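Local coordinates for protein 6-phospho-alpha-glucosidase (Merdibacter massiliensis, PDB 6VC6) that probably hydrolyses 6-phospho-alpha-glucosides in an NAD- and manganese-dependent reaction, at residues A[353-358]-A[390-395]. Residues are numbered along the deposited sequence; the frame is centred on the assembly and turned at random.
Sequences DDAMVE and SEKLLV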
loop_
_atom_site.group_PDB
_atom_site.type_symbol
_atom_site.label_atom_id
_atom_site.label_comp_id
_atom_site.label_asym_id
_atom_site.label_seq_id
_atom_site.Cartn_x
_atom_site.Cartn_y
_atom_site.Cartn_z
ATOM N N ASP A 353 16.556 15.749 -0.377
ATOM C CA ASP A 353 15.846 15.947 0.883
ATOM C C ASP A 353 14.358 15.646 0.746
ATOM O O ASP A 353 13.756 15.036 1.638
ATOM C CB ASP A 353 16.046 17.379 1.381
ATOM C CG ASP A 353 17.428 17.611 1.963
ATOM O OD1 ASP A 353 17.785 18.787 2.189
ATOM O OD2 ASP A 353 18.156 16.624 2.194
ATOM N N ASP A 354 13.744 16.067 -0.360
ATOM C CA ASP A 354 12.295 16.019 -0.509
ATOM C C ASP A 354 11.794 14.704 -1.103
ATOM O O ASP A 354 10.709 14.678 -1.694
ATOM C CB ASP A 354 11.811 17.200 -1.358
ATOM C CG ASP A 354 12.423 17.218 -2.749
ATOM O OD1 ASP A 354 13.206 16.304 -3.083
ATOM O OD2 ASP A 354 12.117 18.156 -3.515
ATOM N N ALA A 355 12.549 13.621 -0.959
ATOM C CA ALA A 355 12.107 12.316 -1.427
ATOM C C ALA A 355 11.308 11.612 -0.338
ATOM O O ALA A 355 11.698 11.610 0.832
ATOM C CB ALA A 355 13.299 11.451 -1.840
HETATM N N MSE A 356 10.181 11.027 -0.728
HETATM C CA MSE A 356 9.408 10.197 0.186
HETATM C C MSE A 356 9.971 8.780 0.159
HETATM O O MSE A 356 9.889 8.090 -0.857
HETATM C CB MSE A 356 7.923 10.201 -0.187
HETATM C CG MSE A 356 7.272 11.580 -0.175
HETATM SE SE MSE A 356 7.480 12.543 1.517
HETATM C CE MSE A 356 6.282 11.489 2.634
ATOM N N VAL A 357 10.556 8.355 1.277
ATOM C CA VAL A 357 11.257 7.083 1.362
ATOM C C VAL A 357 10.589 6.211 2.421
ATOM O O VAL A 357 9.742 6.661 3.190
ATOM C CB VAL A 357 12.755 7.266 1.669
ATOM C CG1 VAL A 357 13.440 8.011 0.534
ATOM C CG2 VAL A 357 12.939 8.007 2.984
ATOM N N GLU A 358 10.995 4.942 2.449
ATOM C CA GLU A 358 10.429 3.933 3.336
ATOM C C GLU A 358 11.519 3.448 4.281
ATOM O O GLU A 358 12.536 2.908 3.831
ATOM C CB GLU A 358 9.855 2.766 2.527
ATOM C CG GLU A 358 8.889 1.880 3.287
ATOM C CD GLU A 358 8.164 0.907 2.378
ATOM O OE1 GLU A 358 8.843 0.126 1.678
ATOM O OE2 GLU A 358 6.916 0.926 2.358
ATOM N N SER A 390 11.155 9.491 -11.642
ATOM C CA SER A 390 9.971 9.208 -12.447
ATOM C C SER A 390 8.695 9.536 -11.682
ATOM O O SER A 390 7.741 10.075 -12.255
ATOM C CB SER A 390 9.975 7.744 -12.887
ATOM O OG SER A 390 8.814 7.430 -13.634
ATOM N N GLU A 391 8.662 9.223 -10.386
ATOM C CA GLU A 391 7.484 9.532 -9.581
ATOM C C GLU A 391 7.293 11.036 -9.432
ATOM O O GLU A 391 6.166 11.536 -9.524
ATOM C CB GLU A 391 7.595 8.866 -8.211
ATOM C CG GLU A 391 7.751 7.354 -8.260
ATOM C CD GLU A 391 8.003 6.756 -6.889
ATOM O OE1 GLU A 391 8.247 7.530 -5.940
ATOM O OE2 GLU A 391 7.961 5.514 -6.760
ATOM N N LYS A 392 8.381 11.774 -9.203
ATOM C CA LYS A 392 8.264 13.217 -9.028
ATOM C C LYS A 392 7.897 13.914 -10.332
ATOM O O LYS A 392 7.222 14.950 -10.311
ATOM C CB LYS A 392 9.565 13.786 -8.463
ATOM C CG LYS A 392 9.759 13.503 -6.982
ATOM C CD LYS A 392 11.142 13.916 -6.512
ATOM C CE LYS A 392 11.258 13.812 -4.998
ATOM N NZ LYS A 392 10.330 14.748 -4.304
ATOM N N LEU A 393 8.328 13.368 -11.471
ATOM C CA LEU A 393 7.907 13.924 -12.753
ATOM C C LEU A 393 6.433 13.655 -13.020
ATOM O O LEU A 393 5.773 14.446 -13.702
ATOM C CB LEU A 393 8.765 13.354 -13.883
ATOM C CG LEU A 393 10.207 13.859 -13.972
ATOM C CD1 LEU A 393 11.053 12.914 -14.811
ATOM C CD2 LEU A 393 10.253 15.271 -14.534
ATOM N N LEU A 394 5.898 12.551 -12.491
ATOM C CA LEU A 394 4.494 12.227 -12.721
ATOM C C LEU A 394 3.575 13.209 -12.003
ATOM O O LEU A 394 2.650 13.764 -12.608
ATOM C CB LEU A 394 4.201 10.795 -12.275
ATOM C CG LEU A 394 2.774 10.324 -12.551
ATOM C CD1 LEU A 394 2.546 10.147 -14.047
ATOM C CD2 LEU A 394 2.472 9.039 -11.800
ATOM N N VAL A 395 3.810 13.436 -10.708
ATOM C CA VAL A 395 3.001 14.408 -9.986
ATOM C C VAL A 395 3.324 15.829 -10.430
ATOM O O VAL A 395 2.538 16.748 -10.170
ATOM C CB VAL A 395 3.176 14.247 -8.464
ATOM C CG1 VAL A 395 3.112 12.777 -8.076
ATOM C CG2 VAL A 395 4.477 14.864 -8.013
HETATM O O HOH W 1 10.608 17.260 -5.920
#
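Asp354 meets Lys392 in two ways, through its backbone carbonyl and through its carboxylate. The carbonyl gives the shorter contact. Lys392 NZ donates a hydrogen bond to Asp354 O at 2.6 Å. The ammonium sits well above the carbonyl plane, 52° out of it. The carboxylate adds a salt bridge from Asp354 OD1 to Lys392 NZ at 3.5 Å, so NZ touches the main chain and the side chain of one residue. With chi1 at 59°, Asp354 CG lies between its backbone N and carbonyl carbon, which brings the carboxylate to the same ammonium as the carbonyl. OD1 is also hydrogen-bonded by Gln352. Asp354 OD2 reaches Lys392 through a water molecule, which donates to OD2 at 3.0 Å and accepts from Lys392 NZ at 3.0 Å. NZ has a further acidic partner in Glu154 of helix 149-159, and the like charge of Arg157 lies close by.

Both segments belong to the C-terminal family region of this family 4 glycosidase. Residues 353-355 lead into strand 356-364, next to the edge strand of the large mixed sheet. The parallel strands of that sheet, in the order 3-2-1-4-5-6, form the Rossmann-like fold that holds NAD. Lys392 spans the gap from helix 378-400. Ala355 CA and Lys392 CA, the nearest pair, are 8.6 Å apart.

Ala355 follows and adds a small apolar contact. Its CA lies 4.0 Å from Lys392 CE, and its CB is 4.4 Å from the same carbon. The lysine chain runs extended from CB to CE and bends at chi4, -64°, where NZ turns to Asp354 O.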